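Local coordinates for protein cellulosomal scaffoldin (PDB 3ZUC) that probably binds crystalline cellulose through this family 3b carbohydrate-binding module, a calcium-containing part of the major scaffoldin subunit of a cellulosome, at residues A[27-38]-A[95-105]; A[43-51]-A[119-127]. All coordinates share one frame; numbering follows the deposited sequence. Where two conformers were deposited one is given.

Contact 1: A[27-38]-A[95-105]; sequences RLTNTGSNAINL and AGTLAANTSIE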
loop_
_atom_site.group_PDB
_atom_site.type_symbol
_atom_site.label_atom_id
_atom_site.label_comp_id
_atom_site.label_asym_id
_atom_site.label_seq_id
_atom_site.Cartn_x
_atom_site.Cartn_y
_atom_site.Cartn_z
ATOM N N ARG A 27 -1.593 -7.817 -2.320
ATOM C CA ARG A 27 -1.295 -8.838 -3.319
ATOM C C ARG A 27 -1.569 -8.225 -4.675
ATOM O O ARG A 27 -2.671 -7.741 -4.934
ATOM C CB ARG A 27 -2.109 -10.118 -3.116
ATOM C CG ARG A 27 -1.756 -11.194 -4.157
ATOM C CD ARG A 27 -2.159 -12.579 -3.719
ATOM N NE ARG A 27 -3.600 -12.701 -3.629
ATOM C CZ ARG A 27 -4.212 -13.718 -3.042
ATOM N NH1 ARG A 27 -3.501 -14.686 -2.474
ATOM N NH2 ARG A 27 -5.529 -13.753 -3.021
ATOM N N LEU A 28 -0.545 -8.230 -5.512
ATOM C CA LEU A 28 -0.602 -7.636 -6.834
ATOM C C LEU A 28 -0.578 -8.744 -7.866
ATOM O O LEU A 28 0.330 -9.571 -7.845
ATOM C CB LEU A 28 0.599 -6.728 -7.062
ATOM C CG LEU A 28 0.864 -5.688 -5.973
ATOM C CD1 LEU A 28 2.091 -4.867 -6.348
ATOM C CD2 LEU A 28 -0.353 -4.820 -5.659
ATOM N N THR A 29 -1.548 -8.746 -8.782
ATOM C CA THR A 29 -1.645 -9.779 -9.813
ATOM C C THR A 29 -1.619 -9.153 -11.185
ATOM O O THR A 29 -2.368 -8.216 -11.460
ATOM C CB THR A 29 -2.940 -10.602 -9.656
ATOM O OG1 THR A 29 -2.998 -11.176 -8.349
ATOM C CG2 THR A 29 -3.011 -11.739 -10.690
ATOM N N ASN A 30 -0.737 -9.661 -12.036
ATOM C CA ASN A 30 -0.745 -9.281 -13.438
ATOM C C ASN A 30 -1.788 -10.130 -14.157
ATOM O O ASN A 30 -1.590 -11.318 -14.333
ATOM C CB ASN A 30 0.642 -9.490 -14.040
ATOM C CG ASN A 30 0.723 -9.061 -15.477
ATOM O OD1 ASN A 30 -0.286 -8.771 -16.122
ATOM N ND2 ASN A 30 1.927 -9.012 -15.998
ATOM N N THR A 31 -2.917 -9.518 -14.513
ATOM C CA THR A 31 -4.022 -10.248 -15.126
ATOM C C THR A 31 -3.949 -10.234 -16.644
ATOM O O THR A 31 -4.873 -10.683 -17.319
ATOM C CB THR A 31 -5.370 -9.656 -14.684
ATOM O OG1 THR A 31 -5.467 -8.299 -15.120
ATOM C CG2 THR A 31 -5.511 -9.707 -13.184
ATOM N N GLY A 32 -2.865 -9.700 -17.185
ATOM C CA GLY A 32 -2.705 -9.610 -18.622
ATOM C C GLY A 32 -1.628 -10.543 -19.139
ATOM O O GLY A 32 -1.058 -11.359 -18.411
ATOM N N SER A 33 -1.319 -10.387 -20.418
ATOM C CA SER A 33 -0.396 -11.285 -21.086
ATOM C C SER A 33 1.000 -10.679 -21.228
ATOM O O SER A 33 1.926 -11.373 -21.626
ATOM C CB SER A 33 -0.928 -11.651 -22.466
ATOM O OG SER A 33 -1.089 -10.466 -23.207
ATOM N N ASN A 34 1.154 -9.397 -20.913
ATOM C CA ASN A 34 2.461 -8.753 -21.013
ATOM C C ASN A 34 3.011 -8.452 -19.634
ATOM O O ASN A 34 2.275 -8.121 -18.713
ATOM C CB ASN A 34 2.386 -7.471 -21.844
ATOM C CG ASN A 34 2.043 -7.744 -23.294
ATOM O OD1 ASN A 34 2.910 -8.094 -24.087
ATOM N ND2 ASN A 34 0.773 -7.599 -23.645
ATOM N N ALA A 35 4.319 -8.583 -19.476
ATOM C CA ALA A 35 4.940 -8.316 -18.184
ATOM C C ALA A 35 4.774 -6.857 -17.771
ATOM O O ALA A 35 4.657 -5.948 -18.598
ATOM C CB ALA A 35 6.419 -8.682 -18.221
ATOM N N ILE A 36 4.740 -6.661 -16.461
ATOM C CA ILE A 36 4.637 -5.342 -15.877
ATOM C C ILE A 36 5.956 -4.996 -15.202
ATOM O O ILE A 36 6.487 -5.779 -14.397
ATOM C CB ILE A 36 3.491 -5.312 -14.849
ATOM C CG1 ILE A 36 2.147 -5.326 -15.589
ATOM C CG2 ILE A 36 3.609 -4.090 -13.948
ATOM C CD1 ILE A 36 0.947 -5.545 -14.708
ATOM N N ASN A 37 6.475 -3.813 -15.501
ATOM C CA ASN A 37 7.703 -3.330 -14.869
ATOM C C ASN A 37 7.412 -2.755 -13.486
ATOM O O ASN A 37 6.828 -1.672 -13.369
ATOM C CB ASN A 37 8.381 -2.274 -15.752
ATOM C CG ASN A 37 9.762 -1.898 -15.239
ATOM O OD1 ASN A 37 10.122 -2.219 -14.110
ATOM N ND2 ASN A 37 10.530 -1.195 -16.056
ATOM N N LEU A 38 7.816 -3.458 -12.439
ATOM C CA LEU A 38 7.464 -3.042 -11.095
ATOM C C LEU A 38 8.086 -1.717 -10.702
ATOM O O LEU A 38 7.539 -1.022 -9.841
ATOM C CB LEU A 38 7.839 -4.119 -10.087
ATOM C CG LEU A 38 6.937 -5.357 -10.146
ATOM C CD1 LEU A 38 7.551 -6.492 -9.341
ATOM C CD2 LEU A 38 5.549 -5.082 -9.644
ATOM N N ALA A 95 13.660 -5.030 -8.284
ATOM C CA ALA A 95 12.452 -5.814 -8.088
ATOM C C ALA A 95 12.050 -6.567 -9.358
ATOM O O ALA A 95 11.311 -7.542 -9.285
ATOM C CB ALA A 95 11.311 -4.933 -7.634
ATOM N N GLY A 96 12.500 -6.104 -10.521
ATOM C CA GLY A 96 12.235 -6.798 -11.770
ATOM C C GLY A 96 10.819 -6.633 -12.277
ATOM O O GLY A 96 10.166 -5.618 -12.042
ATOM N N THR A 97 10.364 -7.652 -12.996
ATOM C CA THR A 97 9.066 -7.629 -13.642
ATOM C C THR A 97 8.109 -8.619 -13.023
ATOM O O THR A 97 8.512 -9.622 -12.426
ATOM C CB THR A 97 9.190 -7.994 -15.123
ATOM O OG1 THR A 97 9.731 -9.321 -15.250
ATOM C CG2 THR A 97 10.084 -7.008 -15.821
ATOM N N LEU A 98 6.828 -8.324 -13.185
ATOM C CA LEU A 98 5.767 -9.209 -12.750
ATOM C C LEU A 98 5.203 -9.884 -13.992
ATOM O O LEU A 98 4.623 -9.222 -14.864
ATOM C CB LEU A 98 4.682 -8.421 -12.016
ATOM C CG LEU A 98 3.526 -9.242 -11.441
ATOM C CD1 LEU A 98 3.990 -10.222 -10.382
ATOM C CD2 LEU A 98 2.470 -8.311 -10.867
ATOM N N ALA A 99 5.422 -11.193 -14.085
ATOM C CA ALA A 99 5.060 -11.960 -15.261
ATOM C C ALA A 99 3.565 -12.068 -15.427
ATOM O O ALA A 99 2.804 -11.959 -14.472
ATOM C CB ALA A 99 5.657 -13.349 -15.183
ATOM N N ALA A 100 3.148 -12.287 -16.666
ATOM C CA ALA A 100 1.757 -12.511 -16.977
ATOM C C ALA A 100 1.150 -13.572 -16.071
ATOM O O ALA A 100 1.766 -14.608 -15.819
ATOM C CB ALA A 100 1.624 -12.932 -18.441
ATOM N N ASN A 101 -0.060 -13.310 -15.594
ATOM C CA ASN A 101 -0.795 -14.303 -14.835
ATOM C C ASN A 101 0.029 -14.792 -13.651
ATOM O O ASN A 101 0.115 -15.999 -13.399
ATOM C CB ASN A 101 -1.166 -15.454 -15.760
ATOM C CG ASN A 101 -1.815 -14.966 -17.024
ATOM O OD1 ASN A 101 -2.811 -14.242 -16.976
ATOM N ND2 ASN A 101 -1.228 -15.310 -18.161
ATOM N N THR A 102 0.676 -13.855 -12.960
ATOM C CA THR A 102 1.365 -14.161 -11.701
ATOM C C THR A 102 1.091 -13.089 -10.694
ATOM O O THR A 102 0.711 -11.973 -11.041
ATOM C CB THR A 102 2.885 -14.339 -11.857
ATOM O OG1 THR A 102 3.563 -13.100 -12.059
ATOM C CG2 THR A 102 3.178 -15.219 -13.020
ATOM N N SER A 103 1.315 -13.413 -9.430
ATOM C CA SER A 103 1.080 -12.465 -8.369
ATOM C C SER A 103 2.220 -12.451 -7.377
ATOM O O SER A 103 2.946 -13.437 -7.213
ATOM C CB SER A 103 -0.203 -12.815 -7.635
ATOM O OG SER A 103 -0.044 -14.033 -6.935
ATOM N N ILE A 104 2.348 -11.319 -6.702
ATOM C CA ILE A 104 3.293 -11.164 -5.615
ATOM C C ILE A 104 2.599 -10.507 -4.434
ATOM O O ILE A 104 1.702 -9.678 -4.578
ATOM C CB ILE A 104 4.514 -10.327 -6.003
ATOM C CG1 ILE A 104 4.104 -8.949 -6.506
ATOM C CG2 ILE A 104 5.386 -11.079 -7.017
ATOM C CD1 ILE A 104 5.253 -7.945 -6.604
ATOM N N GLU A 105 3.060 -10.856 -3.240
ATOM C CA GLU A 105 2.646 -10.189 -2.014
ATOM C C GLU A 105 3.668 -9.113 -1.634
ATOM O O GLU A 105 4.866 -9.247 -1.905
ATOM C CB GLU A 105 2.519 -11.199 -0.860
ATOM C CG GLU A 105 1.407 -12.240 -1.076
ATOM C CD GLU A 105 1.144 -13.175 0.102
ATOM O OE1 GLU A 105 0.992 -12.710 1.241
ATOM O OE2 GLU A 105 1.014 -14.397 -0.134
HETATM O O HOH W 1 -0.603 -15.268 -2.608
#
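Asn30 of residues 27-38 meets Leu98 and Ala99 of residues 95-105 along the length of its side chain. Its CB lies 3.3 Å from Ala99 O and also packs against CD2 of Leu98. CG is anti to the backbone N (chi1 -178°), beside the carbonyl carbon, and the amide bonds to the loop that follows its own strand. CG lies 3.9 Å from Ala100 CA, and the two ends of the amide part company: OD1 accepts from Gly32 N, closing an Asx turn, while ND2 donates twice within its amide plane, to Asn34 O on its own segment and to Leu98 O at 2.9 Å across the contact. Leu98 O also accepts from Ile36 N, and the two donors come to it from opposite faces of the carbonyl plane. One buried amide is thereby gripped by three bonds, which fix its rotation and hold the loop at residues 31-34 against the partner segment.

Between strands 27-30 and 102-105, Leu28 and Ile104 exchange backbone hydrogen bonds, with Leu28 N 2.8 Å from Ile104 O. Between strands 36-37 and 97-98, Ile36 and Leu98 form another hydrogen-bonded pair. The apolar tips of Leu38 and Ile104 meet end on, CD1 to CD1 at 3.9 Å; Val64 touches both, and Phe91 touches Leu38. At the Arg27-Glu105 pair, a water spans Arg27 NH1 and Glu105 OE2; Arg27 NE also forms a salt bridge with Glu9, and Glu105 OE1 is hydrogen-bonded to Tyr133 OH. Past Leu98, a type II turn from Ala99 to Thr102 leads into strand 102-112. Strands 24-30 and 102-112 are neighbours in one five-stranded antiparallel sheet of the family 3 beta-sandwich, and strands 36-37 and 97-98 make a separate small sheet.

Contact 2: A[43-51]-A[119-127]; sequences LHYYFTVDG and NQADDYSFN. With CA (calcium ion), chain B; EDO (1,2-ethanediol), chain C.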
loop_
_atom_site.group_PDB
_atom_site.type_symbol
_atom_site.label_atom_id
_atom_site.label_comp_id
_atom_site.label_asym_id
_atom_site.label_seq_id
_atom_site.Cartn_x
_atom_site.Cartn_y
_atom_site.Cartn_z
ATOM N N LEU A 43 2.048 2.246 -4.789
ATOM C CA LEU A 43 0.846 1.914 -4.031
ATOM C C LEU A 43 0.617 2.989 -2.984
ATOM O O LEU A 43 1.580 3.494 -2.411
ATOM C CB LEU A 43 1.002 0.567 -3.299
ATOM C CG LEU A 43 1.494 -0.599 -4.149
ATOM C CD1 LEU A 43 1.823 -1.795 -3.282
ATOM C CD2 LEU A 43 0.480 -0.957 -5.213
ATOM N N HIS A 44 -0.645 3.327 -2.706
ATOM C CA HIS A 44 -0.978 4.239 -1.612
ATOM C C HIS A 44 -1.900 3.593 -0.575
ATOM O O HIS A 44 -2.859 2.893 -0.920
ATOM C CB HIS A 44 -1.711 5.500 -2.088
ATOM C CG HIS A 44 -0.885 6.435 -2.893
ATOM N ND1 HIS A 44 -1.414 7.581 -3.447
ATOM C CD2 HIS A 44 0.420 6.414 -3.225
ATOM C CE1 HIS A 44 -0.464 8.226 -4.104
ATOM N NE2 HIS A 44 0.661 7.537 -3.985
ATOM N N TYR A 45 -1.609 3.920 0.674
ATOM C CA TYR A 45 -2.453 3.598 1.829
ATOM C C TYR A 45 -2.762 4.915 2.547
ATOM O O TYR A 45 -1.835 5.599 2.997
ATOM C CB TYR A 45 -1.746 2.624 2.763
ATOM C CG TYR A 45 -2.593 2.156 3.921
ATOM C CD1 TYR A 45 -2.648 2.868 5.112
ATOM C CD2 TYR A 45 -3.373 1.006 3.813
ATOM C CE1 TYR A 45 -3.447 2.446 6.167
ATOM C CE2 TYR A 45 -4.177 0.579 4.853
ATOM C CZ TYR A 45 -4.206 1.293 6.035
ATOM O OH TYR A 45 -4.999 0.804 7.053
ATOM N N TYR A 46 -4.040 5.267 2.639
ATOM C CA TYR A 46 -4.507 6.549 3.161
ATOM C C TYR A 46 -5.008 6.421 4.594
ATOM O O TYR A 46 -5.728 5.475 4.936
ATOM C CB TYR A 46 -5.664 7.054 2.288
ATOM C CG TYR A 46 -5.283 7.331 0.858
ATOM C CD1 TYR A 46 -4.747 8.563 0.502
ATOM C CD2 TYR A 46 -5.428 6.376 -0.138
ATOM C CE1 TYR A 46 -4.372 8.853 -0.789
ATOM C CE2 TYR A 46 -5.056 6.652 -1.439
ATOM C CZ TYR A 46 -4.525 7.886 -1.773
ATOM O OH TYR A 46 -4.179 8.141 -3.086
ATOM N N PHE A 47 -4.657 7.397 5.425
ATOM C CA PHE A 47 -4.977 7.310 6.832
ATOM C C PHE A 47 -4.985 8.696 7.470
ATOM O O PHE A 47 -4.531 9.677 6.876
ATOM C CB PHE A 47 -3.974 6.365 7.546
ATOM C CG PHE A 47 -2.539 6.837 7.525
ATOM C CD1 PHE A 47 -1.726 6.647 6.410
ATOM C CD2 PHE A 47 -1.970 7.446 8.644
ATOM C CE1 PHE A 47 -0.405 7.068 6.407
ATOM C CE2 PHE A 47 -0.657 7.857 8.645
ATOM C CZ PHE A 47 0.138 7.666 7.527
ATOM N N THR A 48 -5.493 8.754 8.699
ATOM C CA THR A 48 -5.314 9.917 9.556
ATOM C C THR A 48 -4.251 9.579 10.598
ATOM O O THR A 48 -4.334 8.539 11.265
ATOM C CB THR A 48 -6.593 10.397 10.235
ATOM O OG1 THR A 48 -7.055 9.376 11.112
ATOM C CG2 THR A 48 -7.667 10.736 9.218
ATOM N N VAL A 49 -3.233 10.421 10.706
ATOM C CA VAL A 49 -2.059 10.097 11.498
ATOM C C VAL A 49 -2.292 10.084 13.009
ATOM O O VAL A 49 -1.569 9.390 13.715
ATOM C CB VAL A 49 -0.884 11.030 11.091
ATOM C CG1 VAL A 49 -1.116 12.473 11.523
ATOM C CG2 VAL A 49 0.458 10.524 11.578
ATOM N N ASP A 50 -3.279 10.848 13.495
ATOM C CA ASP A 50 -3.580 10.899 14.933
ATOM C C ASP A 50 -2.346 11.307 15.749
ATOM O O ASP A 50 -1.917 10.601 16.674
ATOM C CB ASP A 50 -4.143 9.569 15.424
ATOM C CG ASP A 50 -5.448 9.231 14.779
ATOM O OD1 ASP A 50 -6.388 10.053 14.952
ATOM O OD2 ASP A 50 -5.569 8.181 14.143
ATOM N N GLY A 51 -1.802 12.478 15.400
ATOM C CA GLY A 51 -0.585 12.981 16.004
ATOM C C GLY A 51 0.582 12.756 15.059
ATOM O O GLY A 51 1.115 11.656 14.960
ATOM N N ASN A 119 -5.055 5.698 15.657
ATOM C CA ASN A 119 -6.422 5.164 15.662
ATOM C C ASN A 119 -6.723 4.655 14.270
ATOM O O ASN A 119 -6.947 5.444 13.347
ATOM C CB ASN A 119 -7.457 6.230 16.054
ATOM C CG ASN A 119 -8.868 5.745 15.860
ATOM O OD1 ASN A 119 -9.129 4.538 15.943
ATOM N ND2 ASN A 119 -9.786 6.661 15.592
ATOM N N GLN A 120 -6.699 3.343 14.070
ATOM C CA GLN A 120 -6.919 2.795 12.736
ATOM C C GLN A 120 -8.358 2.965 12.264
ATOM O O GLN A 120 -8.625 2.958 11.056
ATOM C CB GLN A 120 -6.541 1.317 12.663
ATOM C CG GLN A 120 -5.117 1.034 13.064
ATOM C CD GLN A 120 -4.619 -0.247 12.440
ATOM O OE1 GLN A 120 -4.261 -0.248 11.258
ATOM N NE2 GLN A 120 -4.628 -1.341 13.197
ATOM N N ALA A 121 -9.302 3.064 13.202
ATOM C CA ALA A 121 -10.702 2.904 12.860
ATOM C C ALA A 121 -11.213 3.943 11.871
ATOM O O ALA A 121 -12.131 3.643 11.106
ATOM C CB ALA A 121 -11.562 2.937 14.118
ATOM N N ASP A 122 -10.647 5.149 11.897
ATOM C CA ASP A 122 -11.083 6.212 11.001
ATOM C C ASP A 122 -10.294 6.300 9.700
ATOM O O ASP A 122 -10.533 7.215 8.919
ATOM C CB ASP A 122 -11.078 7.567 11.703
ATOM C CG ASP A 122 -9.680 8.105 11.981
ATOM O OD1 ASP A 122 -8.745 7.294 12.140
ATOM O OD2 ASP A 122 -9.536 9.350 12.060
ATOM N N ASP A 123 -9.371 5.378 9.448
ATOM C CA ASP A 123 -8.513 5.515 8.291
ATOM C C ASP A 123 -9.218 5.087 7.011
ATOM O O ASP A 123 -9.795 4.004 6.945
ATOM C CB ASP A 123 -7.250 4.675 8.482
ATOM C CG ASP A 123 -6.366 5.185 9.612
ATOM O OD1 ASP A 123 -6.517 6.371 9.989
ATOM O OD2 ASP A 123 -5.502 4.391 10.075
ATOM N N TYR A 124 -9.099 5.900 5.971
ATOM C CA TYR A 124 -9.750 5.644 4.690
ATOM C C TYR A 124 -9.446 4.236 4.170
ATOM O O TYR A 124 -10.346 3.547 3.686
ATOM C CB TYR A 124 -9.290 6.697 3.679
ATOM C CG TYR A 124 -9.842 6.587 2.291
ATOM C CD1 TYR A 124 -9.199 5.867 1.295
ATOM C CD2 TYR A 124 -10.978 7.283 1.948
ATOM C CE1 TYR A 124 -9.684 5.817 0.010
ATOM C CE2 TYR A 124 -11.478 7.248 0.668
ATOM C CZ TYR A 124 -10.840 6.508 -0.301
ATOM O OH TYR A 124 -11.363 6.479 -1.575
ATOM N N SER A 125 -8.189 3.811 4.244
ATOM C CA SER A 125 -7.789 2.535 3.667
ATOM C C SER A 125 -7.930 1.321 4.598
ATOM O O SER A 125 -7.718 0.191 4.149
ATOM C CB SER A 125 -6.348 2.598 3.167
ATOM O OG SER A 125 -6.170 3.543 2.131
ATOM N N PHE A 126 -8.247 1.533 5.872
ATOM C CA PHE A 126 -8.254 0.434 6.833
ATOM C C PHE A 126 -9.437 -0.493 6.614
ATOM O O PHE A 126 -10.575 -0.041 6.452
ATOM C CB PHE A 126 -8.344 1.018 8.244
ATOM C CG PHE A 126 -8.386 -0.007 9.360
ATOM C CD1 PHE A 126 -7.324 -0.860 9.592
ATOM C CD2 PHE A 126 -9.462 -0.041 10.230
ATOM C CE1 PHE A 126 -7.335 -1.753 10.647
ATOM C CE2 PHE A 126 -9.477 -0.922 11.305
ATOM C CZ PHE A 126 -8.415 -1.780 11.512
ATOM N N ASN A 127 -9.159 -1.791 6.644
ATOM C CA ASN A 127 -10.183 -2.814 6.559
ATOM C C ASN A 127 -10.226 -3.538 7.900
ATOM O O ASN A 127 -9.323 -4.290 8.247
ATOM C CB ASN A 127 -9.885 -3.757 5.403
ATOM C CG ASN A 127 -11.025 -4.699 5.157
ATOM O OD1 ASN A 127 -11.653 -5.152 6.105
ATOM N ND2 ASN A 127 -11.316 -4.990 3.906
HETATM CA CA CA B . -6.334 7.339 12.127
HETATM C C1 EDO C . -2.628 11.729 -4.578
HETATM O O1 EDO C . -2.271 10.516 -5.233
HETATM C C2 EDO C . -3.392 11.427 -3.305
HETATM O O2 EDO C . -4.574 10.674 -3.602
HETATM O O HOH W 2 -4.953 1.820 9.410
HETATM O O HOH W 3 -8.961 9.463 14.985
HETATM O O HOH W 4 -4.370 5.843 12.049
#
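Thr48 and Asp50 face Asn119, Asp122 and Asp123 around a calcium ion, the metal site of this family 3 beta-sandwich module. Seven oxygens make the first shell: Thr48 gives both its carbonyl O and OG1, Asn119 its carbonyl O, and the aspartates one oxygen each, Asp50 OD2, Asp122 OD1 and Asp123 OD1; a water is the seventh. The shortest metal bonds, 2.3 Å from calcium, are those of Asp50 OD2 and Asn119 O. Thr48 OG1 lies between its backbone N and carbonyl carbon (chi1 64°), which lets the hydroxyl and the carbonyl of one residue grip the same ion.

Hydrogen bonds among the ligands themselves brace the first shell. Thr48 OG1 donates to Asp122 OD2 at 2.7 Å, on the syn side but 32° out of the carboxylate plane, so Asp122 uses one oxygen for the metal and the other for a fellow ligand. Thr48 N reaches Asp123 OD1 from above the carboxylate plane, and Asn119 N comes to Asp50 OD2 in the same manner. The metal would be expected to offset much of the repulsion among the three carboxylates. In the second shell, Asp123 OD2 accepts from the calcium-bound water and from another water, which also joins Tyr45 OH to Gln120 OE1; Tyr45 OH is bonded to Asn12 as well, and Gln120 NE2 to Gln16 O.

Farther out, the type I turn from Asp123 to Phe126 is clipped to the end of strand 42-47. Tyr46 N donates to Ser125 OG at 2.8 Å, and Ser125 N returns a bond to Tyr46 O; the serine hydroxyl is also bonded to Lys138 O. Tyr124 lies alongside Tyr46, their ring planes oblique at 79°, with Tyr46 CB near Tyr124 CD1. Ser125 CB sits over one face of the Tyr45 ring in a CH-pi contact, 3.6 Å from the centroid.

Overall arrangement
From the N terminus, the chain enters contact 1 through residues 27-38 and soon afterwards enters contact 2 through residues 43-51. It returns to contact 1 at residues 95-105, closing the first long loop, and reaches residues 119-127 only later, closing the second; the two closures therefore cross. Contact 1 joins two strands of one five-stranded sheet and two short strands beside it. Contact 2 joins the end of a central strand of the other five-stranded sheet to the loop after strand 118-119. Their centres lie about 27 Å apart, on opposite sides of the chain's centre, yet Leu28 and Leu43 touch between the sheets.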